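Local coordinates for protein member of s1p family of ribosomal proteins (Pyrococcus furiosus, PDB 5YH1) that binds manganese through its DHH domain and probably acts as an exonuclease on nucleic acids, at residues A[17-22]-A[51-56]; A[25-30]-A[36-41]; A[57-62]-A[113-118]; A[68-73]-A[219-224]; A[146-151]-A[156-161]. One frame throughout, in Å; residues are numbered along the deposited sequence.

Contact 1 of 5, residues A[17-22]-A[51-56]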
# COMPACT_ATOMS: atom_id res chain seq x y z
N ASP A 17 10.58 10.67 39.45
CA ASP A 17 11.01 12.05 39.21
C ASP A 17 12.49 12.25 39.48
O ASP A 17 13.19 12.87 38.69
CB ASP A 17 10.22 13.04 40.07
CG ASP A 17 8.80 13.23 39.59
OD1 ASP A 17 8.46 12.75 38.49
OD2 ASP A 17 8.01 13.88 40.32
N ARG A 18 12.96 11.72 40.60
CA ARG A 18 14.35 11.88 41.01
C ARG A 18 15.26 11.14 40.05
O ARG A 18 16.19 11.73 39.51
CB ARG A 18 14.55 11.38 42.44
CG ARG A 18 15.85 11.83 43.10
CD ARG A 18 15.98 11.22 44.49
NE ARG A 18 17.14 11.73 45.24
CZ ARG A 18 18.38 11.24 45.19
NH1 ARG A 18 18.70 10.22 44.39
NH2 ARG A 18 19.33 11.80 45.94
N ARG A 19 15.00 9.85 39.81
CA ARG A 19 15.87 9.08 38.93
C ARG A 19 15.87 9.56 37.47
O ARG A 19 16.87 9.42 36.78
CB ARG A 19 15.52 7.58 38.94
CG ARG A 19 16.70 6.77 38.41
CD ARG A 19 16.37 5.33 38.11
NE ARG A 19 17.45 4.71 37.34
CZ ARG A 19 17.54 3.40 37.09
NH1 ARG A 19 16.62 2.56 37.55
NH2 ARG A 19 18.56 2.93 36.38
N ALA A 20 14.75 10.12 37.02
CA ALA A 20 14.63 10.58 35.63
C ALA A 20 15.45 11.83 35.35
O ALA A 20 15.80 12.08 34.20
CB ALA A 20 13.17 10.83 35.28
N GLN A 21 15.74 12.62 36.38
CA GLN A 21 16.54 13.84 36.22
C GLN A 21 17.82 13.49 35.49
O GLN A 21 18.55 12.62 35.93
CB GLN A 21 16.92 14.44 37.57
CG GLN A 21 15.79 15.13 38.30
CD GLN A 21 15.26 16.34 37.56
OE1 GLN A 21 15.99 17.00 36.81
NE2 GLN A 21 13.98 16.63 37.76
N PRO A 22 18.08 14.15 34.36
CA PRO A 22 19.35 13.90 33.67
C PRO A 22 20.51 14.68 34.31
O PRO A 22 20.30 15.74 34.90
CB PRO A 22 19.09 14.43 32.27
CG PRO A 22 18.12 15.54 32.48
CD PRO A 22 17.26 15.15 33.65
N ALA A 51 9.44 8.04 31.15
CA ALA A 51 8.66 7.04 30.43
C ALA A 51 9.34 5.67 30.47
O ALA A 51 8.70 4.66 30.75
CB ALA A 51 8.43 7.47 28.99
N ILE A 52 10.65 5.65 30.23
CA ILE A 52 11.43 4.41 30.25
C ILE A 52 11.39 3.74 31.62
O ILE A 52 11.19 2.53 31.73
CB ILE A 52 12.91 4.65 29.89
CG1 ILE A 52 13.05 5.08 28.43
CG2 ILE A 52 13.74 3.39 30.13
CD1 ILE A 52 14.41 5.65 28.09
N PHE A 53 11.60 4.53 32.67
CA PHE A 53 11.70 3.97 34.01
C PHE A 53 10.35 3.49 34.54
O PHE A 53 10.30 2.58 35.35
CB PHE A 53 12.37 4.97 34.97
CG PHE A 53 13.81 5.27 34.66
CD1 PHE A 53 14.69 4.27 34.25
CD2 PHE A 53 14.31 6.55 34.82
CE1 PHE A 53 16.02 4.55 33.97
CE2 PHE A 53 15.65 6.84 34.54
CZ PHE A 53 16.50 5.84 34.12
N GLU A 54 9.25 4.09 34.07
CA GLU A 54 7.93 3.62 34.48
C GLU A 54 7.39 2.50 33.60
O GLU A 54 6.31 1.99 33.84
CB GLU A 54 6.93 4.77 34.58
CG GLU A 54 6.47 5.36 33.26
CD GLU A 54 5.54 6.54 33.44
OE1 GLU A 54 5.60 7.48 32.63
OE2 GLU A 54 4.73 6.54 34.38
N GLY A 55 8.14 2.09 32.58
CA GLY A 55 7.70 1.02 31.69
C GLY A 55 6.63 1.46 30.71
O GLY A 55 5.87 0.64 30.21
N ARG A 56 6.58 2.76 30.44
CA ARG A 56 5.64 3.31 29.48
C ARG A 56 6.23 3.19 28.07
O ARG A 56 7.42 3.46 27.89
CB ARG A 56 5.38 4.78 29.80
CG ARG A 56 4.41 5.46 28.85
CD ARG A 56 4.24 6.94 29.17
NE ARG A 56 3.79 7.16 30.54
CZ ARG A 56 2.51 7.24 30.93
NH1 ARG A 56 1.50 7.14 30.08
NH2 ARG A 56 2.24 7.45 32.22

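Contact 2 of 5, residues A[25-30]-A[36-41]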
# COMPACT_ATOMS: atom_id res chain seq x y z
N VAL A 25 25.49 17.01 31.27
CA VAL A 25 26.66 16.50 30.55
C VAL A 25 27.21 17.49 29.51
O VAL A 25 28.07 17.13 28.71
CB VAL A 25 26.35 15.16 29.85
CG1 VAL A 25 26.05 14.09 30.88
CG2 VAL A 25 25.20 15.29 28.86
N GLY A 26 26.71 18.71 29.52
CA GLY A 26 27.16 19.70 28.55
C GLY A 26 26.82 19.30 27.13
O GLY A 26 25.81 18.63 26.89
N PHE A 27 27.67 19.74 26.19
CA PHE A 27 27.49 19.48 24.76
C PHE A 27 28.80 19.06 24.09
O PHE A 27 29.87 19.23 24.66
CB PHE A 27 26.96 20.73 24.08
CG PHE A 27 25.65 21.20 24.64
CD1 PHE A 27 24.51 20.42 24.50
CD2 PHE A 27 25.56 22.41 25.30
CE1 PHE A 27 23.29 20.85 25.00
CE2 PHE A 27 24.35 22.84 25.81
CZ PHE A 27 23.21 22.06 25.67
N LEU A 28 28.69 18.50 22.89
CA LEU A 28 29.86 18.01 22.15
C LEU A 28 30.65 19.13 21.47
O LEU A 28 31.80 18.92 21.08
CB LEU A 28 29.43 17.00 21.08
CG LEU A 28 28.91 15.67 21.61
CD1 LEU A 28 28.22 14.90 20.49
CD2 LEU A 28 30.05 14.85 22.20
N VAL A 29 30.03 20.29 21.35
CA VAL A 29 30.58 21.44 20.64
C VAL A 29 30.25 22.70 21.43
O VAL A 29 29.38 22.66 22.31
CB VAL A 29 29.95 21.58 19.24
CG1 VAL A 29 30.19 20.32 18.42
CG2 VAL A 29 28.45 21.86 19.34
N LYS A 30 30.91 23.81 21.10
CA LYS A 30 30.57 25.13 21.66
C LYS A 30 29.45 25.74 20.85
O LYS A 30 29.51 25.77 19.62
CB LYS A 30 31.77 26.09 21.64
CG LYS A 30 33.10 25.50 22.10
CD LYS A 30 33.88 26.46 22.99
CE LYS A 30 35.39 26.24 22.93
NZ LYS A 30 36.03 27.03 21.84
N ALA A 36 21.39 28.08 25.22
CA ALA A 36 20.07 28.66 25.41
C ALA A 36 18.95 27.58 25.41
O ALA A 36 17.92 27.75 26.07
CB ALA A 36 19.81 29.74 24.36
N LEU A 37 19.16 26.49 24.68
CA LEU A 37 18.17 25.39 24.58
C LEU A 37 18.31 24.36 25.70
O LEU A 37 17.50 23.44 25.80
CB LEU A 37 18.33 24.65 23.26
CG LEU A 37 17.93 25.40 21.99
CD1 LEU A 37 18.31 24.56 20.78
CD2 LEU A 37 16.45 25.75 21.98
N LYS A 38 19.33 24.50 26.52
CA LYS A 38 19.64 23.50 27.55
C LYS A 38 18.47 23.11 28.48
O LYS A 38 18.25 21.93 28.73
CB LYS A 38 20.81 23.96 28.40
CG LYS A 38 21.49 22.88 29.21
CD LYS A 38 22.83 23.42 29.65
CE LYS A 38 23.58 22.47 30.55
NZ LYS A 38 25.04 22.76 30.45
N PRO A 39 17.73 24.11 29.00
CA PRO A 39 16.60 23.73 29.86
C PRO A 39 15.56 22.83 29.15
O PRO A 39 15.07 21.87 29.75
CB PRO A 39 15.98 25.09 30.24
CG PRO A 39 17.09 26.08 30.05
CD PRO A 39 17.85 25.57 28.87
N LYS A 40 15.23 23.13 27.90
CA LYS A 40 14.29 22.31 27.14
C LYS A 40 14.89 20.97 26.72
O LYS A 40 14.22 19.95 26.72
CB LYS A 40 13.76 23.07 25.94
CG LYS A 40 13.14 24.40 26.35
CD LYS A 40 12.03 24.85 25.42
CE LYS A 40 12.19 26.31 25.01
NZ LYS A 40 11.10 26.72 24.08
N ILE A 41 16.18 20.98 26.39
CA ILE A 41 16.90 19.74 26.13
C ILE A 41 16.85 18.80 27.34
O ILE A 41 16.60 17.60 27.19
CB ILE A 41 18.36 20.02 25.71
CG1 ILE A 41 18.37 20.49 24.25
CG2 ILE A 41 19.22 18.78 25.87
CD1 ILE A 41 19.72 20.98 23.75

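Contact 3 of 5, residues A[57-62]-A[113-118]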
# COMPACT_ATOMS: atom_id res chain seq x y z
N PRO A 57 5.42 2.80 27.08
CA PRO A 57 5.95 2.73 25.72
C PRO A 57 6.27 4.09 25.14
O PRO A 57 5.74 5.11 25.61
CB PRO A 57 4.84 2.04 24.91
CG PRO A 57 3.62 2.10 25.74
CD PRO A 57 4.02 2.33 27.17
N ILE A 58 7.14 4.10 24.14
CA ILE A 58 7.52 5.30 23.43
C ILE A 58 7.32 5.07 21.94
O ILE A 58 7.73 4.04 21.41
CB ILE A 58 9.00 5.64 23.71
CG1 ILE A 58 9.17 6.02 25.19
CG2 ILE A 58 9.49 6.76 22.80
CD1 ILE A 58 10.62 6.22 25.59
N ILE A 59 6.69 6.03 21.28
CA ILE A 59 6.65 6.08 19.82
C ILE A 59 7.52 7.24 19.38
O ILE A 59 7.29 8.38 19.79
CB ILE A 59 5.25 6.38 19.26
CG1 ILE A 59 4.23 5.41 19.80
CG2 ILE A 59 5.28 6.30 17.73
CD1 ILE A 59 2.83 5.82 19.40
N LEU A 60 8.50 6.94 18.54
CA LEU A 60 9.35 7.96 17.95
C LEU A 60 9.07 8.07 16.45
O LEU A 60 9.33 7.14 15.69
CB LEU A 60 10.83 7.66 18.22
CG LEU A 60 11.81 8.82 18.03
CD1 LEU A 60 13.12 8.53 18.72
CD2 LEU A 60 12.06 9.10 16.55
N ARG A 61 8.52 9.21 16.04
CA ARG A 61 8.28 9.53 14.63
C ARG A 61 9.36 10.47 14.16
O ARG A 61 9.69 11.44 14.85
CB ARG A 61 6.95 10.26 14.48
CG ARG A 61 5.73 9.36 14.50
CD ARG A 61 5.30 9.04 13.09
NE ARG A 61 4.30 7.98 13.07
CZ ARG A 61 4.09 7.18 12.02
NH1 ARG A 61 4.80 7.33 10.91
NH2 ARG A 61 3.15 6.25 12.09
N HIS A 62 9.91 10.20 12.97
CA HIS A 62 10.89 11.08 12.36
C HIS A 62 10.73 11.19 10.85
O HIS A 62 10.31 10.24 10.19
CB HIS A 62 12.32 10.62 12.70
CG HIS A 62 12.70 9.31 12.09
ND1 HIS A 62 13.08 9.18 10.77
CD2 HIS A 62 12.78 8.07 12.63
CE1 HIS A 62 13.37 7.92 10.52
NE2 HIS A 62 13.19 7.22 11.63
N LEU A 113 -3.20 8.67 13.10
CA LEU A 113 -4.36 7.80 13.31
C LEU A 113 -3.92 6.35 13.49
O LEU A 113 -4.44 5.63 14.33
CB LEU A 113 -5.38 7.96 12.18
CG LEU A 113 -6.07 9.34 12.21
CD1 LEU A 113 -6.89 9.56 10.95
CD2 LEU A 113 -6.94 9.51 13.44
N LYS A 114 -2.92 5.95 12.72
CA LYS A 114 -2.32 4.64 12.89
C LYS A 114 -1.69 4.51 14.30
O LYS A 114 -1.88 3.52 15.00
CB LYS A 114 -1.31 4.40 11.77
CG LYS A 114 -0.60 3.06 11.79
CD LYS A 114 0.78 3.18 12.38
CE LYS A 114 1.53 1.85 12.33
NZ LYS A 114 2.29 1.71 11.06
N ASP A 115 -0.95 5.54 14.72
CA ASP A 115 -0.34 5.54 16.04
C ASP A 115 -1.40 5.39 17.15
O ASP A 115 -1.22 4.66 18.12
CB ASP A 115 0.49 6.83 16.25
CG ASP A 115 1.74 6.88 15.36
OD1 ASP A 115 2.14 5.82 14.82
OD2 ASP A 115 2.32 7.98 15.19
N ILE A 116 -2.51 6.10 17.00
CA ILE A 116 -3.59 6.03 18.00
C ILE A 116 -4.27 4.65 18.00
O ILE A 116 -4.51 4.07 19.06
CB ILE A 116 -4.61 7.18 17.79
CG1 ILE A 116 -3.95 8.52 18.12
CG2 ILE A 116 -5.85 6.99 18.67
CD1 ILE A 116 -4.72 9.74 17.67
N ILE A 117 -4.55 4.09 16.83
CA ILE A 117 -5.19 2.77 16.77
C ILE A 117 -4.28 1.71 17.38
O ILE A 117 -4.72 0.91 18.20
CB ILE A 117 -5.58 2.41 15.32
CG1 ILE A 117 -6.72 3.33 14.85
CG2 ILE A 117 -5.99 0.93 15.20
CD1 ILE A 117 -6.82 3.48 13.35
N PHE A 118 -3.01 1.74 17.02
CA PHE A 118 -2.03 0.80 17.55
C PHE A 118 -1.86 0.95 19.06
O PHE A 118 -1.84 -0.05 19.78
CB PHE A 118 -0.67 0.97 16.84
CG PHE A 118 -0.54 0.18 15.56
CD1 PHE A 118 -1.63 -0.04 14.71
CD2 PHE A 118 0.70 -0.33 15.18
CE1 PHE A 118 -1.48 -0.76 13.53
CE2 PHE A 118 0.85 -1.06 14.00
CZ PHE A 118 -0.25 -1.27 13.18
O HOH W 1 3.75 4.42 9.83

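Contact 4 of 5, residues A[68-73]-A[219-224]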
# COMPACT_ATOMS: atom_id res chain seq x y z
N GLY A 68 16.71 13.17 9.56
CA GLY A 68 15.67 12.53 10.37
C GLY A 68 16.00 11.13 10.84
O GLY A 68 15.81 10.82 12.02
N TYR A 69 16.49 10.27 9.94
CA TYR A 69 16.90 8.92 10.32
C TYR A 69 18.02 9.00 11.35
O TYR A 69 18.00 8.31 12.37
CB TYR A 69 17.37 8.09 9.11
CG TYR A 69 16.25 7.32 8.44
CD1 TYR A 69 15.88 6.06 8.88
CD2 TYR A 69 15.56 7.85 7.36
CE1 TYR A 69 14.84 5.36 8.28
CE2 TYR A 69 14.52 7.15 6.75
CZ TYR A 69 14.17 5.91 7.22
OH TYR A 69 13.14 5.22 6.62
N THR A 70 19.00 9.85 11.07
CA THR A 70 20.14 9.98 11.99
C THR A 70 19.66 10.39 13.39
O THR A 70 20.06 9.80 14.39
CB THR A 70 21.18 10.96 11.44
OG1 THR A 70 21.57 10.55 10.14
CG2 THR A 70 22.40 11.00 12.33
N ALA A 71 18.76 11.37 13.43
CA ALA A 71 18.20 11.85 14.69
C ALA A 71 17.43 10.75 15.41
O ALA A 71 17.63 10.51 16.60
CB ALA A 71 17.29 13.04 14.43
N GLY A 72 16.57 10.05 14.67
CA GLY A 72 15.80 8.97 15.26
C GLY A 72 16.66 7.86 15.80
O GLY A 72 16.41 7.34 16.90
N VAL A 73 17.69 7.49 15.04
CA VAL A 73 18.56 6.38 15.44
C VAL A 73 19.45 6.79 16.62
O VAL A 73 19.71 5.98 17.51
CB VAL A 73 19.39 5.83 14.26
CG1 VAL A 73 20.39 4.78 14.73
CG2 VAL A 73 18.47 5.23 13.22
N LYS A 219 28.62 10.04 18.85
CA LYS A 219 29.09 11.43 18.75
C LYS A 219 29.46 11.89 17.34
O LYS A 219 29.55 13.09 17.09
CB LYS A 219 30.25 11.71 19.72
CG LYS A 219 31.49 10.87 19.49
CD LYS A 219 32.44 11.02 20.66
CE LYS A 219 33.70 10.20 20.45
NZ LYS A 219 34.53 10.29 21.68
N HIS A 220 29.64 10.94 16.42
CA HIS A 220 29.83 11.25 14.99
C HIS A 220 28.54 11.43 14.17
O HIS A 220 28.59 11.87 13.01
CB HIS A 220 30.68 10.16 14.34
CG HIS A 220 29.95 8.86 14.15
ND1 HIS A 220 29.65 8.02 15.20
CD2 HIS A 220 29.45 8.28 13.04
CE1 HIS A 220 29.00 6.97 14.74
NE2 HIS A 220 28.87 7.10 13.44
N LEU A 221 27.39 11.10 14.74
CA LEU A 221 26.11 11.18 14.01
C LEU A 221 25.76 12.58 13.55
O LEU A 221 25.27 12.75 12.43
CB LEU A 221 24.96 10.58 14.84
CG LEU A 221 25.06 9.08 15.13
CD1 LEU A 221 23.77 8.57 15.76
CD2 LEU A 221 25.36 8.28 13.87
N PRO A 222 26.02 13.60 14.39
CA PRO A 222 25.75 14.97 13.96
C PRO A 222 26.44 15.39 12.65
O PRO A 222 25.89 16.17 11.88
CB PRO A 222 26.24 15.81 15.14
CG PRO A 222 26.08 14.92 16.32
CD PRO A 222 26.37 13.53 15.82
N ALA A 223 27.64 14.88 12.40
CA ALA A 223 28.34 15.13 11.15
C ALA A 223 27.60 14.55 9.96
O ALA A 223 27.53 15.18 8.90
CB ALA A 223 29.76 14.58 11.20
N ILE A 224 27.06 13.34 10.12
CA ILE A 224 26.25 12.71 9.06
C ILE A 224 24.97 13.52 8.81
O ILE A 224 24.66 13.87 7.68
CB ILE A 224 25.93 11.23 9.41
CG1 ILE A 224 27.21 10.40 9.42
CG2 ILE A 224 24.99 10.63 8.38
CD1 ILE A 224 27.07 9.01 9.99

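Contact 5 of 5, residues A[146-151]-A[156-161]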
# COMPACT_ATOMS: atom_id res chain seq x y z
N PRO A 146 -3.22 19.57 13.89
CA PRO A 146 -4.32 18.59 13.78
C PRO A 146 -3.99 17.23 14.40
O PRO A 146 -4.83 16.65 15.08
CB PRO A 146 -4.52 18.47 12.27
CG PRO A 146 -4.13 19.82 11.75
CD PRO A 146 -3.01 20.30 12.62
N ALA A 147 -2.77 16.75 14.19
CA ALA A 147 -2.34 15.50 14.82
C ALA A 147 -2.32 15.61 16.33
O ALA A 147 -2.71 14.67 17.04
CB ALA A 147 -0.95 15.11 14.31
N TYR A 148 -1.87 16.75 16.83
CA TYR A 148 -1.75 16.95 18.28
C TYR A 148 -3.13 17.10 18.94
O TYR A 148 -3.33 16.62 20.05
CB TYR A 148 -0.85 18.14 18.61
CG TYR A 148 0.58 18.04 18.08
CD1 TYR A 148 1.23 16.81 17.95
CD2 TYR A 148 1.28 19.19 17.73
CE1 TYR A 148 2.52 16.74 17.49
CE2 TYR A 148 2.58 19.12 17.25
CZ TYR A 148 3.19 17.89 17.14
OH TYR A 148 4.48 17.84 16.67
N LYS A 149 -4.07 17.73 18.26
CA LYS A 149 -5.45 17.79 18.78
C LYS A 149 -6.01 16.39 19.00
O LYS A 149 -6.68 16.14 20.00
CB LYS A 149 -6.35 18.57 17.84
CG LYS A 149 -6.08 20.06 17.89
CD LYS A 149 -6.95 20.82 16.91
CE LYS A 149 -6.82 22.30 17.15
NZ LYS A 149 -7.83 23.05 16.35
N ARG A 150 -5.71 15.47 18.09
CA ARG A 150 -6.15 14.10 18.22
C ARG A 150 -5.44 13.37 19.35
O ARG A 150 -6.09 12.69 20.15
CB ARG A 150 -6.01 13.36 16.90
CG ARG A 150 -7.05 13.81 15.88
CD ARG A 150 -6.62 13.45 14.48
NE ARG A 150 -7.60 13.83 13.47
CZ ARG A 150 -7.77 15.06 13.00
NH1 ARG A 150 -7.06 16.09 13.48
NH2 ARG A 150 -8.68 15.27 12.06
N LEU A 151 -4.12 13.53 19.45
CA LEU A 151 -3.38 12.91 20.56
C LEU A 151 -3.83 13.44 21.93
O LEU A 151 -3.87 12.68 22.91
CB LEU A 151 -1.86 13.09 20.39
CG LEU A 151 -1.24 12.28 19.25
CD1 LEU A 151 0.19 12.74 18.99
CD2 LEU A 151 -1.26 10.79 19.55
N VAL A 156 -2.21 12.20 25.72
CA VAL A 156 -0.85 11.79 25.37
C VAL A 156 0.13 12.95 25.53
O VAL A 156 -0.18 14.08 25.16
CB VAL A 156 -0.80 11.22 23.93
CG1 VAL A 156 0.61 11.19 23.37
CG2 VAL A 156 -1.43 9.83 23.89
N LYS A 157 1.30 12.67 26.10
CA LYS A 157 2.36 13.67 26.20
C LYS A 157 3.28 13.60 25.00
O LYS A 157 3.49 12.52 24.43
CB LYS A 157 3.13 13.50 27.51
CG LYS A 157 2.25 13.81 28.70
CD LYS A 157 3.02 13.73 30.00
CE LYS A 157 2.16 14.19 31.16
NZ LYS A 157 2.90 14.03 32.45
N ILE A 158 3.78 14.76 24.59
CA ILE A 158 4.40 14.92 23.30
C ILE A 158 5.70 15.72 23.44
O ILE A 158 5.70 16.82 24.00
CB ILE A 158 3.46 15.66 22.32
CG1 ILE A 158 2.12 14.92 22.16
CG2 ILE A 158 4.12 15.82 20.96
CD1 ILE A 158 1.04 15.74 21.49
N VAL A 159 6.79 15.14 22.95
CA VAL A 159 8.09 15.81 22.84
C VAL A 159 8.38 16.09 21.36
O VAL A 159 8.26 15.19 20.52
CB VAL A 159 9.22 14.94 23.43
CG1 VAL A 159 10.60 15.55 23.17
CG2 VAL A 159 8.98 14.73 24.93
N VAL A 160 8.74 17.33 21.05
CA VAL A 160 9.16 17.69 19.70
C VAL A 160 10.61 18.16 19.68
O VAL A 160 11.00 19.05 20.46
CB VAL A 160 8.29 18.82 19.12
CG1 VAL A 160 8.74 19.12 17.69
CG2 VAL A 160 6.81 18.45 19.17
N ILE A 161 11.40 17.57 18.78
CA ILE A 161 12.79 17.97 18.51
C ILE A 161 12.89 18.26 17.01
O ILE A 161 12.96 17.34 16.19
CB ILE A 161 13.79 16.86 18.90
CG1 ILE A 161 13.66 16.51 20.38
CG2 ILE A 161 15.21 17.30 18.59
CD1 ILE A 161 14.33 15.21 20.77

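Contact 1 of 5, residues A[17-22]-A[51-56]
Arg19 lays its guanidinium flat on the ring of Phe53, the two planes only 19° apart. The cation-pi attraction is off-centre, since Arg19 CZ stands 4.2 Å from the centroid of the Phe53 ring and 32° off its normal. The middle of the face goes instead to the aliphatic part of the chain: Arg19 CD lies 3.9 Å from the centroid of the Phe53 ring, a CH-pi contact. Arginine suits this half-exposed place because its methylenes cover an aromatic face while its charged end stays near solvent. With CG anti to the backbone N (chi1 -160°) and the chain extended to NE, the side chain runs across Phe53 at about a right angle.

Apolar packing brings the C-terminal ends of helix 2-20 and helix 32-53 together. Ala20, small and buried, lets Phe53 approach its backbone, and Ala20 CA meets the ring edge 4.0 Å from Phe53 CE2.

Hydrogen bonding concerns the end of helix 32-53. Gly55, with positive phi, closes it in a Schellman motif, Arg56 N reaching back to Ala51 O and Gly55 N to Ile52 O. Flanking the glycine, Arg56 NE gives Glu54 OE1 a nearly straight hydrogen bond (2.8 Å), part of a salt bridge, that meets the oxygen from above the carboxylate plane.

Contact 2 of 5, residues A[25-30]-A[36-41]
Phe27 packs against Lys38 and Ile41 in an apolar contact between the loop that follows helix 2-20 and the early part of helix 32-53, a local fold-back in which the loop reaches the helix it is about to enter through Phe27 and Gly26. The Phe27 ring makes most of the contact. Its CE1 lies 3.8 Å from Ile41 CD1, the two side chains coming from opposite directions, and its CZ lies 4.0 Å from Lys38 CG. Both partners approach the ring obliquely.

Residues 38 and 41 are three apart, and so occupy neighbouring turns on one side of the helix; together they receive an aromatic from the loop, as Leu34 of the same helix also does. Pro39, which has no N-H to give, lies where the helix is kinked. On the loop, Val25 O and Gly26 O accept hydrogen bonds from Arg208 of helix 199-210, which join the N-terminal helices to the rest of the domain.

Lysine serves two purposes here. Its methylenes line the ring, and its extended chain carries NZ past Gly26, whose CA is 4.2 Å from Lys38 NZ, to a salt bridge with Asp24. Asp24 OD1 also accepts a hydrogen bond from Gly26 N, so one carboxylate oxygen ties the loop backbone to the lysine. Gly26 itself has positive phi, a conformation glycine adopts easily.

Contact 3 of 5, residues A[57-62]-A[113-118]
Arg61 and Asp115 meet from opposite directions, strand to helix, in a two-pronged salt bridge. The guanidinium presents its side, with NE donating to Asp115 OD2 at 2.9 Å and NH2 donating to Asp115 OD1 at 2.9 Å. Both acceptors lie close to the guanidinium plane, and OD2 is met on its syn lone pair. The fit is not flat: the guanidinium and carboxylate planes are turned 38° apart, and NH2 reaches OD1 on the syn side but tilted out of the carboxylate plane. A bend at chi2 (-97°) swings the arginine from the strand so that this side of its head faces the helix.

Arginine and aspartate suit this buried place because their opposite charges offset each other and their polar atoms find partners. Asp115 OD1 also forms a salt bridge with Arg100 and OD2 a hydrogen bond with Tyr107, an environment that would probably favour the ionised carboxylate. Lys114 adds its aliphatic part, with CD at the guanidinium edge, 3.9 Å from Arg61 NH2. A water accepts hydrogen bonds from Arg61 NH2 at 3.0 Å and, weakly, from Lys114 NZ, lying between these two like charges.

Ile59 supplies a hydrophobic touch, its CD1 lying 4.1 Å from Asp115 CB. Ile59 and Arg61, two apart in a strand, point to the same side.

Strand 58-63 lies between strands 97-102 and 132-136 of the parallel sheet of the DHH domain. Helix 109-126 covers one sheet face, its segment 113-118 nearly antiparallel to 58-62 (167°). Met270 of the second subunit packs on Ile117 and Phe118 of that helix.

Contact 4 of 5, residues A[68-73]-A[219-224]
Thr70 turns its side chain from helix 66-86 to helix 221-229, the backbones coming within 6.4 Å between Thr70 CA and Leu221 CA. At CB the chain forks. The methyl branch, CG2, is anti to the backbone N and reaches Leu221, where it touches both backbone and side chain: CG2 is 3.4 Å from Leu221 O and 3.6 Å from Leu221 CB. The other branch carries the hydroxyl. OG1 lies beside the backbone N (chi1 -55°), a position from which it hydrogen-bonds Thr66 O one turn back in its own helix; its neighbour across the contact is a methyl, Ile224 CG2, at 3.8 Å.

Threonine is short enough to let the helices approach closely, its methyl adds an apolar surface, and its hydroxyl is satisfied within its own helix. Leu221 and Ile224, three residues apart, offer aliphatic surface on the same side of their helix, Leu221 crossing Thr70 obliquely and Ile224 at about a right angle.

The manganese ligands Asp67 and Asp229 belong to these same two helices, so the contact packs together two elements of the metal site. Around it, Leu221 touches Thr204 of helix 199-210, and Ile224 packs on Leu253 and Ile256 of helix 250-267.

Contact 5 of 5, residues A[146-151]-A[156-161]
A beta-alpha-beta unit, strand 132-136, helix 145-152 and strand 158-161, contains this contact, in which the helix packs on the strand that follows it. Segments 146-151 and 158-161 run 157° apart, nearly antiparallel, as expected when the chain crosses over the sheet and returns.

Ile158 lies between two helix residues one turn apart. Its CD1 is 3.7 Å from Tyr148 CD1 and 4.0 Å from Leu151 CD1; chi1 of -57° places CG1 beside the backbone N, and from it CD1 extends to the helix. Tyr148 crosses Ile158 and Val160 obliquely, its OH 3.5 Å from Val160 CG2. At the turn, Leu151 CB and Val156 CB lie 4.1 Å apart, and Val156 N donates to Leu151 O at 3.3 Å with an N-H...O angle of 164°.

Beta-branched Ile158 and Val160 suit a strand, and meet the helix through CD1 and CG2 of Ile158 and CG2 of Val160. Tyrosine gives a long apolar ring while its hydroxyl is satisfied by Gly139 O, so no polar atom of that ring is buried without a partner. The contact thus depends mainly on hydrophobic burial, with one backbone bond fixing the tight return from helix to strand.

In the fold
Along the chain contact 2 falls within the span bracketed by contact 1, both on helix 32-53 with centres 20 Å apart. Contact 3 follows on strand 58-63, where Ile58 packs against Ala51 and Ile52 of contact 1. Contacts 3 and 5 are the nearest pair, with centres about 10 Å apart: their helices, 109-126 and 145-152, pack together through Ile116 and Leu151 and touch the second subunit. Contact 4 alternates with contact 3 in sequence and meets it where His62 lies against Tyr69; Leu28 and Lys219 join it to contact 2. Contacts 3 and 5 build one face of the parallel sheet, contact 4 joins two helices that carry manganese ligands, and contacts 1 and 2 lie at the two ends of helix 32-53.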